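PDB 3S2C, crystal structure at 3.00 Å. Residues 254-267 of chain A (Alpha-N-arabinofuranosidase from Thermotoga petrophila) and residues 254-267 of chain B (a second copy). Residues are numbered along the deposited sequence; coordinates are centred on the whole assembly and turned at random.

Chain A, residues 254-267: KERLIGVKKLIDMV
Chain B 254-267: KERLIGVKKLIDMV

Each stretch carries about three turns of an α-helix that begins earlier in its chain. Phi/psi values lie mostly near -60/-45, and i to i+4 backbone hydrogen bonds such as Leu A263 N to Gly A259 O (3.0 Å) and Leu B263 N to Gly B259 O (3.1 Å) hold the coil. Met A266 has phi/psi -96/16 and Met B266 -97/14, and the extended Val A267 (-130/120) and Val B267 (-134/114) each take the N-cap position of a following helix. The two axes come within 9.3 Å, at a signed crossing angle of -117° between their N-to-C directions. The register is reciprocal: Gly A259 CA lies 5.2 Å from Lys B262 CA, and Lys A262 CA lies 5.8 Å from Gly B259 CA.

At these closest CA pairs, one partner is glycine, and its bare CA is used as a contact surface. Gly A259 CA touches Met B266 CE at 3.2 Å, and an ideal CB there would fall 2.3 Å from the same methyl. At Gly B259, CA meets Lys A262 CG at 3.2 Å; a CB would be tight against that atom and against Met A266 CE, and would also clash with Arg B256 O of its own helix.

The methionines reach in with chi1 m, chi2 t and chi3 t on both chains. Met A266 CE packs 3.6 Å from Leu B263 CD1 and 3.5 Å from Gly B259 O, while Leu A263 CD2 meets Met B266 SD at 3.4 Å. The leucines leave CA sideways, with chi1 near -100° and chi2 -29° at Leu A263 but 52° at Leu B263, yet their ends come nearer the partner, and CD1 of Leu A263 stands 4.3 Å from CD1 of Leu B263.

Lys A262 and Lys B262 both point toward the other helix and lay their aliphatic chains over the partner's backbone, but the rotamers differ. Lys B262 (m, m, then 91° and -111°) places CD 3.4 Å from Gly A259 N and 3.8 Å from Ile A258 CG2. Its NZ forms a long salt bridge with Glu A255 OE2 (3.9 Å) and a closer one, with a hydrogen bond, to Asp B265 OD2 (2.8 Å). Lys A262 (t, p, p, then 14°) leaves NZ 4.5 Å from Glu B255 OE2, beyond a salt bridge, and 3.9 Å from Ile B258 CG2. Lysine 261 bridges aspartate 265 in both chains: Lys A261 NZ to Asp A265 OD2 (2.7 Å, hydrogen-bonded) and Lys B261 NZ to Asp B265 OD1 (3.3 Å).

No hydrogen bond crosses the interface, which buries 527 Å² in all.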

# COMPACT_ATOMS: atom_id res chain seq x y z
N LYS A 254 -0.01 -36.49 2.44
CA LYS A 254 -1.32 -36.65 3.10
C LYS A 254 -1.65 -35.39 3.86
O LYS A 254 -2.73 -34.83 3.72
CB LYS A 254 -1.35 -37.86 4.04
CG LYS A 254 -2.76 -38.28 4.51
CD LYS A 254 -2.96 -38.17 6.03
CE LYS A 254 -2.60 -39.46 6.75
NZ LYS A 254 -2.93 -39.42 8.20
N GLU A 255 -0.69 -34.91 4.64
CA GLU A 255 -0.90 -33.75 5.47
C GLU A 255 -0.94 -32.44 4.69
O GLU A 255 -1.62 -31.50 5.10
CB GLU A 255 0.15 -33.69 6.56
CG GLU A 255 -0.35 -33.04 7.84
CD GLU A 255 -1.10 -34.00 8.74
OE1 GLU A 255 -0.69 -35.19 8.84
OE2 GLU A 255 -2.09 -33.56 9.37
N ARG A 256 -0.22 -32.37 3.57
CA ARG A 256 -0.19 -31.16 2.74
C ARG A 256 -1.54 -30.90 2.06
O ARG A 256 -2.04 -29.77 2.04
CB ARG A 256 0.92 -31.24 1.69
CG ARG A 256 2.33 -31.36 2.24
CD ARG A 256 2.93 -30.04 2.68
NE ARG A 256 4.29 -30.22 3.20
CZ ARG A 256 5.41 -30.10 2.48
NH1 ARG A 256 5.37 -29.79 1.18
NH2 ARG A 256 6.59 -30.29 3.05
N LEU A 257 -2.12 -31.97 1.50
CA LEU A 257 -3.41 -31.94 0.84
C LEU A 257 -4.53 -31.60 1.81
O LEU A 257 -5.36 -30.74 1.50
CB LEU A 257 -3.69 -33.27 0.16
CG LEU A 257 -2.71 -33.74 -0.90
CD1 LEU A 257 -2.78 -35.26 -1.06
CD2 LEU A 257 -3.00 -33.06 -2.21
N ILE A 258 -4.57 -32.26 2.98
CA ILE A 258 -5.56 -31.91 4.02
C ILE A 258 -5.54 -30.39 4.29
O ILE A 258 -6.56 -29.73 4.21
CB ILE A 258 -5.40 -32.71 5.34
CG1 ILE A 258 -5.78 -34.19 5.15
CG2 ILE A 258 -6.28 -32.13 6.42
CD1 ILE A 258 -5.26 -35.14 6.28
N GLY A 259 -4.35 -29.86 4.58
CA GLY A 259 -4.13 -28.42 4.68
C GLY A 259 -4.76 -27.59 3.55
O GLY A 259 -5.47 -26.65 3.81
N VAL A 260 -4.49 -27.94 2.30
CA VAL A 260 -5.15 -27.24 1.20
C VAL A 260 -6.67 -27.45 1.30
O VAL A 260 -7.43 -26.48 1.23
CB VAL A 260 -4.64 -27.70 -0.20
CG1 VAL A 260 -5.15 -26.77 -1.28
CG2 VAL A 260 -3.13 -27.74 -0.24
N LYS A 261 -7.11 -28.69 1.47
CA LYS A 261 -8.54 -29.00 1.54
C LYS A 261 -9.22 -28.08 2.53
O LYS A 261 -10.34 -27.65 2.29
CB LYS A 261 -8.77 -30.48 1.89
CG LYS A 261 -9.77 -30.82 3.02
CD LYS A 261 -11.24 -30.92 2.54
CE LYS A 261 -12.15 -31.59 3.62
NZ LYS A 261 -12.56 -30.73 4.79
N LYS A 262 -8.51 -27.76 3.61
CA LYS A 262 -9.03 -27.00 4.73
C LYS A 262 -8.97 -25.49 4.49
O LYS A 262 -9.73 -24.73 5.10
CB LYS A 262 -8.26 -27.39 5.99
CG LYS A 262 -8.89 -27.03 7.36
CD LYS A 262 -10.33 -27.58 7.66
CE LYS A 262 -10.52 -29.02 7.26
NZ LYS A 262 -9.22 -29.73 6.97
N LEU A 263 -8.06 -25.06 3.61
CA LEU A 263 -8.04 -23.69 3.12
C LEU A 263 -9.28 -23.38 2.28
O LEU A 263 -9.81 -22.27 2.32
CB LEU A 263 -6.81 -23.43 2.26
CG LEU A 263 -5.58 -22.75 2.85
CD1 LEU A 263 -5.98 -21.84 3.97
CD2 LEU A 263 -4.58 -23.77 3.34
N ILE A 264 -9.71 -24.36 1.51
CA ILE A 264 -10.93 -24.24 0.73
C ILE A 264 -12.12 -24.06 1.68
O ILE A 264 -12.96 -23.19 1.46
CB ILE A 264 -11.12 -25.45 -0.21
CG1 ILE A 264 -10.00 -25.49 -1.25
CG2 ILE A 264 -12.45 -25.37 -0.93
CD1 ILE A 264 -9.66 -26.87 -1.70
N ASP A 265 -12.15 -24.87 2.75
CA ASP A 265 -13.19 -24.79 3.77
C ASP A 265 -13.38 -23.38 4.30
O ASP A 265 -14.48 -23.00 4.67
CB ASP A 265 -12.88 -25.73 4.93
CG ASP A 265 -13.07 -27.21 4.56
OD1 ASP A 265 -13.90 -27.54 3.68
OD2 ASP A 265 -12.39 -28.06 5.18
N MET A 266 -12.30 -22.60 4.29
CA MET A 266 -12.26 -21.27 4.93
C MET A 266 -12.54 -20.12 3.98
O MET A 266 -12.22 -18.98 4.28
CB MET A 266 -10.91 -21.05 5.62
CG MET A 266 -10.56 -22.14 6.62
SD MET A 266 -8.98 -21.88 7.48
CE MET A 266 -8.60 -23.55 8.03
N VAL A 267 -13.09 -20.44 2.81
CA VAL A 267 -13.49 -19.43 1.82
C VAL A 267 -14.92 -19.75 1.45
O VAL A 267 -15.19 -20.84 0.96
CB VAL A 267 -12.59 -19.43 0.55
CG1 VAL A 267 -13.14 -18.48 -0.50
CG2 VAL A 267 -11.15 -19.06 0.87
N LYS B 254 -14.67 -29.92 15.74
CA LYS B 254 -13.54 -30.75 15.34
C LYS B 254 -12.90 -30.19 14.07
O LYS B 254 -11.69 -29.97 14.03
CB LYS B 254 -13.94 -32.20 15.09
CG LYS B 254 -12.75 -33.15 15.24
CD LYS B 254 -12.61 -34.14 14.11
CE LYS B 254 -13.72 -35.17 14.11
NZ LYS B 254 -13.20 -36.53 13.80
N GLU B 255 -13.74 -29.97 13.06
CA GLU B 255 -13.31 -29.53 11.74
C GLU B 255 -12.61 -28.18 11.79
O GLU B 255 -11.61 -27.98 11.09
CB GLU B 255 -14.50 -29.45 10.78
CG GLU B 255 -14.18 -29.89 9.35
CD GLU B 255 -13.62 -31.33 9.26
OE1 GLU B 255 -14.40 -32.26 8.91
OE2 GLU B 255 -12.40 -31.54 9.55
N ARG B 256 -13.13 -27.28 12.63
CA ARG B 256 -12.53 -25.97 12.85
C ARG B 256 -11.15 -26.04 13.52
O ARG B 256 -10.24 -25.33 13.13
CB ARG B 256 -13.44 -25.11 13.71
CG ARG B 256 -14.79 -24.83 13.10
CD ARG B 256 -14.73 -23.64 12.21
NE ARG B 256 -15.97 -23.43 11.47
CZ ARG B 256 -17.06 -22.84 11.96
NH1 ARG B 256 -17.09 -22.42 13.23
NH2 ARG B 256 -18.12 -22.69 11.18
N LEU B 257 -11.02 -26.89 14.53
CA LEU B 257 -9.76 -27.07 15.25
C LEU B 257 -8.66 -27.64 14.35
O LEU B 257 -7.57 -27.08 14.26
CB LEU B 257 -9.96 -27.93 16.49
CG LEU B 257 -10.82 -27.30 17.58
CD1 LEU B 257 -11.24 -28.33 18.63
CD2 LEU B 257 -10.11 -26.10 18.22
N ILE B 258 -8.96 -28.76 13.68
CA ILE B 258 -8.08 -29.32 12.66
C ILE B 258 -7.68 -28.24 11.65
O ILE B 258 -6.52 -28.15 11.25
CB ILE B 258 -8.74 -30.51 11.92
CG1 ILE B 258 -8.74 -31.76 12.80
CG2 ILE B 258 -8.07 -30.78 10.54
CD1 ILE B 258 -9.51 -32.94 12.19
N GLY B 259 -8.65 -27.41 11.27
CA GLY B 259 -8.39 -26.23 10.44
C GLY B 259 -7.27 -25.32 10.90
O GLY B 259 -6.30 -25.08 10.16
N VAL B 260 -7.40 -24.81 12.12
CA VAL B 260 -6.41 -23.89 12.65
C VAL B 260 -5.07 -24.59 12.91
O VAL B 260 -4.02 -23.95 12.88
CB VAL B 260 -6.90 -23.22 13.94
CG1 VAL B 260 -5.88 -22.18 14.41
CG2 VAL B 260 -8.26 -22.58 13.73
N LYS B 261 -5.12 -25.90 13.15
CA LYS B 261 -3.89 -26.66 13.35
C LYS B 261 -3.08 -26.67 12.05
O LYS B 261 -1.86 -26.47 12.07
CB LYS B 261 -4.19 -28.08 13.83
CG LYS B 261 -2.95 -29.01 13.88
CD LYS B 261 -1.94 -28.59 14.97
CE LYS B 261 -0.48 -28.87 14.58
NZ LYS B 261 -0.21 -30.24 14.05
N LYS B 262 -3.78 -26.89 10.95
CA LYS B 262 -3.20 -26.88 9.61
C LYS B 262 -2.67 -25.50 9.24
O LYS B 262 -1.68 -25.38 8.52
CB LYS B 262 -4.23 -27.34 8.58
CG LYS B 262 -4.67 -28.80 8.72
CD LYS B 262 -3.79 -29.78 7.97
CE LYS B 262 -2.64 -30.32 8.80
NZ LYS B 262 -1.30 -29.83 8.35
N LEU B 263 -3.32 -24.45 9.74
CA LEU B 263 -2.77 -23.11 9.58
C LEU B 263 -1.37 -23.02 10.20
O LEU B 263 -0.43 -22.62 9.53
CB LEU B 263 -3.72 -22.04 10.14
CG LEU B 263 -4.56 -21.28 9.11
CD1 LEU B 263 -5.31 -22.21 8.19
CD2 LEU B 263 -5.56 -20.34 9.77
N ILE B 264 -1.24 -23.42 11.44
CA ILE B 264 0.04 -23.42 12.14
C ILE B 264 1.11 -24.18 11.35
O ILE B 264 2.25 -23.72 11.23
CB ILE B 264 -0.11 -24.01 13.56
CG1 ILE B 264 -0.99 -23.09 14.43
CG2 ILE B 264 1.26 -24.32 14.19
CD1 ILE B 264 -1.75 -23.80 15.52
N ASP B 265 0.75 -25.34 10.80
CA ASP B 265 1.67 -26.16 10.02
C ASP B 265 2.14 -25.50 8.72
O ASP B 265 3.11 -25.95 8.10
CB ASP B 265 1.01 -27.50 9.69
CG ASP B 265 0.67 -28.33 10.92
OD1 ASP B 265 1.06 -27.91 12.06
OD2 ASP B 265 0.03 -29.40 10.74
N MET B 266 1.43 -24.44 8.31
CA MET B 266 1.79 -23.69 7.11
C MET B 266 2.61 -22.45 7.43
O MET B 266 2.76 -21.58 6.57
CB MET B 266 0.55 -23.31 6.33
CG MET B 266 -0.06 -24.48 5.62
SD MET B 266 -1.79 -24.21 5.27
CE MET B 266 -2.26 -25.87 4.86
N VAL B 267 3.12 -22.36 8.65
CA VAL B 267 4.01 -21.27 9.03
C VAL B 267 5.19 -21.90 9.76
O VAL B 267 5.04 -22.47 10.84
CB VAL B 267 3.34 -20.22 9.94
CG1 VAL B 267 4.30 -19.08 10.24
CG2 VAL B 267 2.06 -19.68 9.32